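Local atomic coordinates of oxidoreductase, NAD-binding/iron-sulfur cluster-binding protein (Nitratireductor pacificus pht-3B, PDB entry 6ZXU), a protein that acts as a catabolic reductive dehalogenase, binding cobalamin and two 4Fe-4S clusters and removing halogen from organic substrates by reduction. Residues Asp316-Ala321 / Tyr578-Met583; Gln448-Tyr453 / His477-Ser482; Val572-Lys577 / Gln675-Tyr680. One frame throughout, in Å; residues are numbered along the deposited sequence.

Interaction 1. Residues Asp316-Ala321 / Tyr578-Met583; sequences DFFKRA and YRVTQM
Phe318 and Val580 mark the closest approach of the two backbones, their CA atoms 8.4 Å apart, where the first turn of helix 317-323 faces the last turns of helix 572-581. At that spacing the side chains alone make the contact. Asp316 is the N-cap of the first helix: its OD1 accepts from Lys319 N at 3.2 Å, met from above the carboxylate plane, and more weakly from Phe318 N. Aspartate suits the place because its short arm can turn back onto N-H groups at the helix start.

With CG anti to the carbonyl carbon (chi1 -70°), the Phe318 ring reaches across to the other helix and presents its edge. CZ lies 3.4 Å from Arg579 NH2, and CE1 lies 3.9 Å from Val580 CG2, both partners near the ring plane. Because NH2 sits at the rim, this is an edge contact and not a cation-pi stack; the guanidinium plane is turned 58° from the ring. Val580 offers a compact methyl branch to the rim. Arg579 bends at chi3, and its NE donates to Cys588 O beside the iron-sulfur cluster. Putting an alanine in place of Phe318 would probably leave Val580 CG2 without its aromatic neighbour and open a gap beside the Arg579 guanidinium, held then chiefly through NE.

Asp316, Phe317, Phe318 and Arg579 line the cobalamin pocket, and Phe317 N hydrogen-bonds the cofactor. The ring edge gives Arg579 packing but probably little electrostatic attraction; its polar hold comes from Cys588 O, and its charge, close to cobalamin and a cluster, is likely to influence both.

Interaction 2. Residues Gln448-Tyr453 / His477-Ser482; sequences QSMRAY and HSNAHS
The Tyr453 ring carries Asn479 CB over the centre of one face, while Met450 CE of its own helix lies at the ring edge, in plane. CB sits 3.4 Å from the ring centroid and only 3° off the normal, a CH-pi contact. The amide of Asn479 follows the same surface: its plane is nearly parallel to the ring, and CG comes within 3.7 Å of Tyr453 CD2. This CG stands between the backbone N and carbonyl carbon (chi1 68°), which brings it over the ring, and chi2 of -61° turns the amide flat against it. Its ND2 end continues toward Met450, where SD is 4.1 Å away. Ile351 of helix 342-354 touches both Met450 and Asn479.

Two waters bridge to Tyr453 O. One accepts from Asn479 N at 3.0 Å; the other can donate to Asn479 OD1 at 2.7 Å and, weakly, to the carbonyl, although other acceptors compete for the protons of each. The loop is bonded within itself by an ST motif, Ser478 OG accepting from His481 N at 3.1 Å, and by Ser482 OG, which donates to Ser478 O from above the carbonyl plane.

The contact ties helix 445-469 to the loop following edge strand 474-477, in the wall of the cobalamin pocket. Asparagine suits its place because the short CB packs on the ring while the amide meets water. Tyrosine suits the junction because its face receives the loop while OH is hydrogen-bonded to Lys515 of the cobalamin site, so the stack probably limits how the ring, and with it the hydroxyl, can move.

Interaction 3. Residues Val572-Lys577 / Gln675-Tyr680; sequences VEKCTK and QKLAMY. With SF4 (iron/sulfur cluster), chain E.
Tyr680, Glu573 and Lys574 bury the most surface where the first turns of helix 572-581 meet the extended segment 675-680. Tyr680 OH donates to Glu573 OE1 at 2.4 Å, a very short hydrogen bond whose exact length is doubtful. Glu573 reaches it fully extended, with CG anti to the backbone N (chi1 177°), and its carboxylate is turned 61° from the ring. Glutamate suits this buried place because two oxygens can serve several partners: OE1 also forms a salt bridge with Arg700, while OE2 receives Lys577 NZ at 2.9 Å on its anti lone pair, one helical turn on. Nearer the root of the ring, Tyr680 CD2 rests 4.1 Å from Val572 CG2.

The helix belongs to the ferredoxin-like 4Fe-4S part of the protein. Cys575 SG binds FE1 of a cluster at 2.3 Å, and the loop segment packs on another side of the same helix, between it and helix 700-709.

Lys574 uses its length twice. Its chain bends at chi3 and brings the ammonium end across Leu677, with NZ 3.6 Å from CD2, while the ammonium donates to Asn552 O and to a water 2.8 Å from NZ that in turn donates to Lys676 O. A second water accepts from Val572 N, at the start of the helix, and donates to Ala678 O.

Following the chain, segment 316-321 comes first, and interaction 1 closes its long loop only when 578-583 returns to it. Within that loop interaction 2 forms a small closure of its own, joining helix 445-469 to the turn after strand 474-477. Interaction 3 opens at 572-577, before interaction 1 has closed, and ends at 675-680, so these two cross while sharing helix 572-581. Phe317 knits them together, its CZ lying 3.5 Å from Tyr680 CD2. Interaction 2 meets interaction 1 more loosely, through Arg579 and Ser449. Together they tie the cobalamin-binding core to the iron-sulfur region and the segment 675-680 that packs against it.

Interaction 1. Residues Asp316-Ala321 / Tyr578-Met583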
loop_
_atom_site.group_PDB
_atom_site.type_symbol
_atom_site.label_atom_id
_atom_site.label_comp_id
_atom_site.label_asym_id
_atom_site.label_seq_id
_atom_site.Cartn_x
_atom_site.Cartn_y
_atom_site.Cartn_z
ATOM N N ASP A 316 17.756 1.537 -13.081
ATOM C CA ASP A 316 16.610 0.829 -12.487
ATOM C C ASP A 316 16.390 -0.392 -13.419
ATOM O O ASP A 316 16.264 -0.215 -14.610
ATOM C CB ASP A 316 15.462 1.838 -12.459
ATOM C CG ASP A 316 14.006 1.222 -12.392
ATOM O OD1 ASP A 316 13.778 0.105 -12.867
ATOM O OD2 ASP A 316 13.065 1.979 -11.905
ATOM N N PHE A 317 16.325 -1.607 -12.896
ATOM C CA PHE A 317 16.221 -2.758 -13.746
ATOM C C PHE A 317 14.884 -2.930 -14.479
ATOM O O PHE A 317 14.899 -3.610 -15.491
ATOM C CB PHE A 317 16.611 -4.072 -13.083
ATOM C CG PHE A 317 18.055 -4.428 -13.275
ATOM C CD1 PHE A 317 19.020 -3.651 -12.752
ATOM C CD2 PHE A 317 18.426 -5.624 -13.904
ATOM C CE1 PHE A 317 20.375 -3.961 -12.918
ATOM C CE2 PHE A 317 19.745 -5.944 -14.096
ATOM C CZ PHE A 317 20.749 -5.104 -13.576
ATOM N N PHE A 318 13.799 -2.298 -14.070
ATOM C CA PHE A 318 12.631 -2.220 -14.985
ATOM C C PHE A 318 12.948 -1.377 -16.216
ATOM O O PHE A 318 12.498 -1.710 -17.298
ATOM C CB PHE A 318 11.416 -1.651 -14.288
ATOM C CG PHE A 318 10.831 -2.580 -13.253
ATOM C CD1 PHE A 318 10.655 -3.916 -13.558
ATOM C CD2 PHE A 318 10.533 -2.127 -11.967
ATOM C CE1 PHE A 318 10.132 -4.782 -12.620
ATOM C CE2 PHE A 318 10.032 -3.012 -11.005
ATOM C CZ PHE A 318 9.809 -4.304 -11.360
ATOM N N LYS A 319 13.648 -0.244 -16.060
ATOM C CA LYS A 319 14.076 0.567 -17.196
ATOM C C LYS A 319 15.054 -0.190 -18.085
ATOM O O LYS A 319 14.983 -0.119 -19.320
ATOM C CB LYS A 319 14.693 1.896 -16.741
ATOM C CG LYS A 319 13.796 2.756 -15.904
ATOM C CD LYS A 319 12.448 2.681 -16.460
ATOM C CE LYS A 319 11.654 3.937 -16.227
ATOM N NZ LYS A 319 11.352 4.147 -14.866
ATOM N N ARG A 320 15.910 -1.018 -17.509
ATOM C CA ARG A 320 16.786 -1.855 -18.281
ATOM C C ARG A 320 16.042 -2.860 -19.109
ATOM O O ARG A 320 16.333 -3.077 -20.288
ATOM C CB ARG A 320 17.821 -2.536 -17.416
ATOM C CG ARG A 320 18.727 -1.568 -16.665
ATOM C CD ARG A 320 20.043 -2.202 -16.208
ATOM N NE ARG A 320 20.976 -2.495 -17.299
ATOM C CZ ARG A 320 22.256 -2.813 -17.160
ATOM N NH1 ARG A 320 22.824 -2.864 -15.956
ATOM N NH2 ARG A 320 22.943 -3.153 -18.206
ATOM N N ALA A 321 15.006 -3.472 -18.512
ATOM C CA ALA A 321 14.157 -4.409 -19.236
ATOM C C ALA A 321 13.438 -3.741 -20.402
ATOM O O ALA A 321 13.456 -4.253 -21.486
ATOM C CB ALA A 321 13.145 -5.050 -18.255
ATOM N N TYR A 578 12.124 -12.922 -13.403
ATOM C CA TYR A 578 10.993 -13.677 -12.888
ATOM C C TYR A 578 9.725 -12.814 -12.800
ATOM O O TYR A 578 8.679 -13.175 -13.329
ATOM C CB TYR A 578 11.314 -14.356 -11.543
ATOM C CG TYR A 578 10.206 -15.257 -11.067
ATOM C CD1 TYR A 578 10.015 -16.507 -11.630
ATOM C CD2 TYR A 578 9.290 -14.837 -10.114
ATOM C CE1 TYR A 578 8.955 -17.332 -11.235
ATOM C CE2 TYR A 578 8.256 -15.661 -9.706
ATOM C CZ TYR A 578 8.093 -16.926 -10.266
ATOM O OH TYR A 578 7.053 -17.738 -9.867
ATOM N N ARG A 579 9.806 -11.668 -12.185
ATOM C CA ARG A 579 8.631 -10.849 -12.027
ATOM C C ARG A 579 8.016 -10.392 -13.373
ATOM O O ARG A 579 6.793 -10.415 -13.545
ATOM C CB ARG A 579 8.956 -9.628 -11.163
ATOM C CG ARG A 579 9.354 -9.941 -9.748
ATOM C CD ARG A 579 9.437 -8.719 -8.806
ATOM N NE ARG A 579 8.131 -8.223 -8.489
ATOM C CZ ARG A 579 7.769 -6.978 -8.478
ATOM N NH1 ARG A 579 6.546 -6.662 -8.118
ATOM N NH2 ARG A 579 8.638 -6.044 -8.736
ATOM N N VAL A 580 8.861 -9.958 -14.325
ATOM C CA VAL A 580 8.399 -9.425 -15.606
ATOM C C VAL A 580 7.824 -10.552 -16.483
ATOM O O VAL A 580 6.825 -10.362 -17.157
ATOM C CB VAL A 580 9.515 -8.696 -16.335
ATOM C CG1 VAL A 580 9.157 -8.342 -17.766
ATOM C CG2 VAL A 580 9.827 -7.392 -15.546
ATOM N N THR A 581 8.490 -11.693 -16.469
ATOM C CA THR A 581 8.205 -12.744 -17.452
ATOM C C THR A 581 7.517 -14.044 -16.972
ATOM O O THR A 581 7.096 -14.816 -17.790
ATOM C CB THR A 581 9.455 -13.186 -18.272
ATOM O OG1 THR A 581 10.264 -14.015 -17.483
ATOM C CG2 THR A 581 10.281 -12.027 -18.787
ATOM N N GLN A 582 7.419 -14.342 -15.690
ATOM C CA GLN A 582 6.737 -15.560 -15.313
ATOM C C GLN A 582 5.240 -15.502 -15.658
ATOM O O GLN A 582 4.605 -14.427 -15.605
ATOM C CB GLN A 582 6.986 -15.912 -13.856
ATOM C CG GLN A 582 6.306 -15.006 -12.810
ATOM C CD GLN A 582 4.981 -15.584 -12.348
ATOM O OE1 GLN A 582 4.632 -16.707 -12.691
ATOM N NE2 GLN A 582 4.283 -14.852 -11.524
ATOM N N MET A 583 4.686 -16.645 -16.076
ATOM C CA MET A 583 3.412 -16.686 -16.743
ATOM C C MET A 583 2.282 -17.343 -15.929
ATOM O O MET A 583 1.169 -17.440 -16.433
ATOM C CB MET A 583 3.541 -17.477 -18.059
ATOM C CG MET A 583 4.512 -16.856 -19.037
ATOM S SD MET A 583 4.778 -17.877 -20.563
ATOM C CE MET A 583 5.810 -19.259 -19.920
#

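Interaction 2. Residues Gln448-Tyr453 / His477-Ser482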
loop_
_atom_site.group_PDB
_atom_site.type_symbol
_atom_site.label_atom_id
_atom_site.label_comp_id
_atom_site.label_asym_id
_atom_site.label_seq_id
_atom_site.Cartn_x
_atom_site.Cartn_y
_atom_site.Cartn_z
ATOM N N GLN A 448 -1.798 -6.323 -5.385
ATOM C CA GLN A 448 -1.376 -5.916 -4.054
ATOM C C GLN A 448 -0.361 -4.800 -4.106
ATOM O O GLN A 448 -0.451 -3.811 -3.359
ATOM C CB GLN A 448 -0.812 -7.100 -3.254
ATOM C CG GLN A 448 -1.867 -8.128 -2.814
ATOM C CD GLN A 448 -1.425 -8.970 -1.602
ATOM O OE1 GLN A 448 -0.876 -10.065 -1.769
ATOM N NE2 GLN A 448 -1.640 -8.430 -0.364
ATOM N N SER A 449 0.580 -4.899 -4.998
ATOM C CA SER A 449 1.576 -3.798 -5.214
ATOM C C SER A 449 0.911 -2.512 -5.660
ATOM O O SER A 449 1.180 -1.438 -5.125
ATOM C CB SER A 449 2.608 -4.217 -6.279
ATOM O OG SER A 449 3.382 -5.276 -5.812
ATOM N N MET A 450 0.007 -2.613 -6.622
ATOM C CA MET A 450 -0.585 -1.411 -7.243
ATOM C C MET A 450 -1.536 -0.701 -6.321
ATOM O O MET A 450 -1.607 0.528 -6.351
ATOM C CB MET A 450 -1.302 -1.765 -8.560
ATOM C CG MET A 450 -0.404 -2.196 -9.708
ATOM S SD MET A 450 0.742 -0.865 -10.219
ATOM C CE MET A 450 2.344 -1.780 -10.273
ATOM N N ARG A 451 -2.334 -1.451 -5.558
ATOM C CA ARG A 451 -3.170 -0.812 -4.555
ATOM C C ARG A 451 -2.336 0.095 -3.644
ATOM O O ARG A 451 -2.651 1.231 -3.416
ATOM C CB ARG A 451 -3.896 -1.834 -3.709
ATOM C CG ARG A 451 -4.569 -1.219 -2.474
ATOM C CD ARG A 451 -4.940 -2.170 -1.389
ATOM N NE ARG A 451 -5.147 -1.509 -0.112
ATOM C CZ ARG A 451 -4.148 -1.246 0.746
ATOM N NH1 ARG A 451 -2.898 -1.676 0.491
ATOM N NH2 ARG A 451 -4.378 -0.616 1.872
ATOM N N ALA A 452 -1.228 -0.417 -3.156
ATOM C CA ALA A 452 -0.391 0.338 -2.237
ATOM C C ALA A 452 0.250 1.531 -2.957
ATOM O O ALA A 452 0.365 2.592 -2.365
ATOM C CB ALA A 452 0.639 -0.607 -1.606
ATOM N N TYR A 453 0.701 1.323 -4.176
ATOM C CA TYR A 453 1.260 2.391 -5.033
ATOM C C TYR A 453 0.229 3.488 -5.299
ATOM O O TYR A 453 0.514 4.672 -5.100
ATOM C CB TYR A 453 1.662 1.832 -6.348
ATOM C CG TYR A 453 2.986 1.124 -6.328
ATOM C CD1 TYR A 453 3.969 1.517 -5.481
ATOM C CD2 TYR A 453 3.266 0.155 -7.236
ATOM C CE1 TYR A 453 5.205 0.915 -5.525
ATOM C CE2 TYR A 453 4.474 -0.497 -7.270
ATOM C CZ TYR A 453 5.476 -0.081 -6.450
ATOM O OH TYR A 453 6.776 -0.669 -6.516
ATOM N N HIS A 477 6.989 11.318 -5.223
ATOM C CA HIS A 477 7.803 10.371 -5.941
ATOM C C HIS A 477 7.165 8.995 -5.902
ATOM O O HIS A 477 7.248 8.281 -4.908
ATOM C CB HIS A 477 9.185 10.376 -5.276
ATOM C CG HIS A 477 9.843 11.718 -5.286
ATOM N ND1 HIS A 477 10.546 12.210 -6.344
ATOM C CD2 HIS A 477 9.916 12.652 -4.326
ATOM C CE1 HIS A 477 11.036 13.389 -6.036
ATOM N NE2 HIS A 477 10.677 13.668 -4.816
ATOM N N SER A 478 6.487 8.652 -6.984
ATOM C CA SER A 478 5.622 7.489 -7.106
ATOM C C SER A 478 6.265 6.357 -7.875
ATOM O O SER A 478 7.355 6.475 -8.402
ATOM C CB SER A 478 4.305 7.916 -7.777
ATOM O OG SER A 478 4.576 8.237 -9.140
ATOM N N ASN A 479 5.573 5.227 -7.949
ATOM C CA ASN A 479 6.050 4.108 -8.753
ATOM C C ASN A 479 6.165 4.549 -10.233
ATOM O O ASN A 479 7.020 4.086 -10.940
ATOM C CB ASN A 479 5.094 2.895 -8.663
ATOM C CG ASN A 479 3.714 3.149 -9.343
ATOM O OD1 ASN A 479 2.908 4.097 -8.952
ATOM N ND2 ASN A 479 3.389 2.291 -10.319
ATOM N N ALA A 480 5.248 5.415 -10.660
ATOM C CA ALA A 480 5.179 5.877 -12.047
ATOM C C ALA A 480 6.236 6.918 -12.364
ATOM O O ALA A 480 6.675 7.022 -13.506
ATOM C CB ALA A 480 3.813 6.394 -12.369
ATOM N N HIS A 481 6.696 7.629 -11.350
ATOM C CA HIS A 481 7.726 8.623 -11.551
ATOM C C HIS A 481 8.332 9.057 -10.259
ATOM O O HIS A 481 7.715 9.787 -9.478
ATOM C CB HIS A 481 7.126 9.833 -12.280
ATOM C CG HIS A 481 8.159 10.798 -12.766
ATOM N ND1 HIS A 481 8.857 11.644 -11.924
ATOM C CD2 HIS A 481 8.628 11.023 -14.001
ATOM C CE1 HIS A 481 9.704 12.355 -12.635
ATOM N NE2 HIS A 481 9.584 11.990 -13.898
ATOM N N SER A 482 9.537 8.576 -9.992
ATOM C CA SER A 482 10.326 9.032 -8.836
ATOM C C SER A 482 11.625 9.608 -9.315
ATOM O O SER A 482 12.276 9.041 -10.222
ATOM C CB SER A 482 10.681 7.880 -7.873
ATOM O OG SER A 482 9.568 7.399 -7.164
HETATM O O HOH W 1 3.388 5.220 -5.884
HETATM O O HOH W 2 0.777 5.492 -8.014
#

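Interaction 3. Residues Val572-Lys577 / Gln675-Tyr680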
loop_
_atom_site.group_PDB
_atom_site.type_symbol
_atom_site.label_atom_id
_atom_site.label_comp_id
_atom_site.label_asym_id
_atom_site.label_seq_id
_atom_site.Cartn_x
_atom_site.Cartn_y
_atom_site.Cartn_z
ATOM N N VAL A 572 19.313 -8.872 -8.722
ATOM C CA VAL A 572 18.251 -8.094 -9.257
ATOM C C VAL A 572 17.915 -8.483 -10.689
ATOM O O VAL A 572 16.793 -8.272 -11.157
ATOM C CB VAL A 572 18.486 -6.577 -9.101
ATOM C CG1 VAL A 572 18.647 -6.214 -7.639
ATOM C CG2 VAL A 572 19.691 -6.104 -9.892
ATOM N N GLU A 573 18.888 -9.033 -11.401
ATOM C CA GLU A 573 18.606 -9.546 -12.748
ATOM C C GLU A 573 17.679 -10.763 -12.700
ATOM O O GLU A 573 16.707 -10.818 -13.467
ATOM C CB GLU A 573 19.881 -9.918 -13.412
ATOM C CG GLU A 573 19.673 -10.534 -14.790
ATOM C CD GLU A 573 21.027 -10.894 -15.413
ATOM O OE1 GLU A 573 22.131 -10.699 -14.785
ATOM O OE2 GLU A 573 21.002 -11.372 -16.559
ATOM N N LYS A 574 17.941 -11.703 -11.813
ATOM C CA LYS A 574 17.077 -12.885 -11.669
ATOM C C LYS A 574 15.681 -12.514 -11.174
ATOM O O LYS A 574 14.658 -12.920 -11.797
ATOM C CB LYS A 574 17.671 -13.902 -10.752
ATOM C CG LYS A 574 18.905 -14.561 -11.293
ATOM C CD LYS A 574 19.155 -15.932 -10.684
ATOM C CE LYS A 574 19.580 -15.786 -9.262
ATOM N NZ LYS A 574 20.106 -17.047 -8.654
ATOM N N CYS A 575 15.598 -11.637 -10.161
ATOM C CA CYS A 575 14.291 -11.211 -9.688
ATOM C C CYS A 575 13.546 -10.411 -10.782
ATOM O O CYS A 575 12.360 -10.721 -11.105
ATOM C CB CYS A 575 14.390 -10.436 -8.382
ATOM S SG CYS A 575 12.826 -9.769 -7.875
ATOM N N THR A 576 14.193 -9.495 -11.469
ATOM C CA THR A 576 13.495 -8.783 -12.535
ATOM C C THR A 576 12.906 -9.718 -13.598
ATOM O O THR A 576 11.738 -9.605 -14.009
ATOM C CB THR A 576 14.432 -7.738 -13.243
ATOM O OG1 THR A 576 14.899 -6.828 -12.269
ATOM C CG2 THR A 576 13.651 -6.937 -14.265
ATOM N N LYS A 577 13.720 -10.675 -14.064
ATOM C CA LYS A 577 13.270 -11.566 -15.117
ATOM C C LYS A 577 12.084 -12.406 -14.632
ATOM O O LYS A 577 11.097 -12.572 -15.370
ATOM C CB LYS A 577 14.414 -12.472 -15.549
ATOM C CG LYS A 577 15.328 -11.753 -16.509
ATOM C CD LYS A 577 16.593 -12.567 -16.820
ATOM C CE LYS A 577 17.240 -12.037 -18.109
ATOM N NZ LYS A 577 18.691 -12.333 -18.103
ATOM N N GLN A 675 26.189 -20.651 -3.432
ATOM C CA GLN A 675 25.363 -19.764 -4.227
ATOM C C GLN A 675 26.218 -18.564 -4.720
ATOM O O GLN A 675 26.915 -17.941 -3.934
ATOM C CB GLN A 675 24.192 -19.220 -3.417
ATOM C CG GLN A 675 23.305 -18.246 -4.170
ATOM C CD GLN A 675 22.353 -17.527 -3.244
ATOM O OE1 GLN A 675 22.744 -17.060 -2.193
ATOM N NE2 GLN A 675 21.088 -17.475 -3.612
ATOM N N LYS A 676 26.161 -18.276 -6.023
ATOM C CA LYS A 676 26.835 -17.153 -6.623
ATOM C C LYS A 676 25.846 -16.279 -7.322
ATOM O O LYS A 676 25.199 -16.668 -8.292
ATOM C CB LYS A 676 27.907 -17.600 -7.620
ATOM C CG LYS A 676 28.873 -18.614 -7.068
ATOM C CD LYS A 676 29.694 -18.109 -5.918
ATOM C CE LYS A 676 30.536 -19.257 -5.358
ATOM N NZ LYS A 676 31.202 -18.893 -4.080
ATOM N N LEU A 677 25.676 -15.084 -6.812
ATOM C CA LEU A 677 24.800 -14.092 -7.346
ATOM C C LEU A 677 25.621 -13.010 -8.105
ATOM O O LEU A 677 26.812 -12.849 -7.880
ATOM C CB LEU A 677 23.955 -13.469 -6.183
ATOM C CG LEU A 677 23.109 -14.470 -5.366
ATOM C CD1 LEU A 677 22.435 -13.726 -4.263
ATOM C CD2 LEU A 677 22.021 -15.204 -6.202
ATOM N N ALA A 678 24.934 -12.282 -8.986
ATOM C CA ALA A 678 25.515 -11.166 -9.715
ATOM C C ALA A 678 25.035 -9.852 -9.074
ATOM O O ALA A 678 23.888 -9.780 -8.575
ATOM C CB ALA A 678 25.111 -11.206 -11.159
ATOM N N MET A 679 25.910 -8.882 -8.958
ATOM C CA MET A 679 25.539 -7.558 -8.455
ATOM C C MET A 679 25.874 -6.502 -9.504
ATOM O O MET A 679 26.784 -6.690 -10.283
ATOM C CB MET A 679 26.212 -7.221 -7.137
ATOM C CG MET A 679 27.692 -7.253 -7.172
ATOM S SD MET A 679 28.531 -6.461 -5.817
ATOM C CE MET A 679 27.691 -6.955 -4.318
ATOM N N TYR A 680 25.169 -5.400 -9.476
ATOM C CA TYR A 680 25.328 -4.399 -10.506
ATOM C C TYR A 680 25.465 -3.033 -9.843
ATOM O O TYR A 680 24.537 -2.218 -9.880
ATOM C CB TYR A 680 24.181 -4.438 -11.481
ATOM C CG TYR A 680 24.103 -5.738 -12.209
ATOM C CD1 TYR A 680 24.952 -6.027 -13.237
ATOM C CD2 TYR A 680 23.263 -6.746 -11.766
ATOM C CE1 TYR A 680 24.941 -7.254 -13.880
ATOM C CE2 TYR A 680 23.274 -8.012 -12.360
ATOM C CZ TYR A 680 24.138 -8.245 -13.438
ATOM O OH TYR A 680 24.107 -9.507 -14.091
HETATM FE FE1 SF4 E . 11.853 -11.278 -6.492
HETATM FE FE2 SF4 E . 9.700 -12.939 -5.953
HETATM FE FE3 SF4 E . 11.082 -11.733 -3.848
HETATM FE FE4 SF4 E . 12.222 -13.754 -5.321
HETATM S S1 SF4 E . 10.422 -13.864 -4.052
HETATM S S2 SF4 E . 13.149 -11.791 -4.704
HETATM S S3 SF4 E . 11.361 -13.310 -7.375
HETATM S S4 SF4 E . 9.973 -10.719 -5.489
HETATM O O HOH W 3 21.956 -7.912 -8.119
HETATM O O HOH W 4 22.792 -16.887 -9.390
#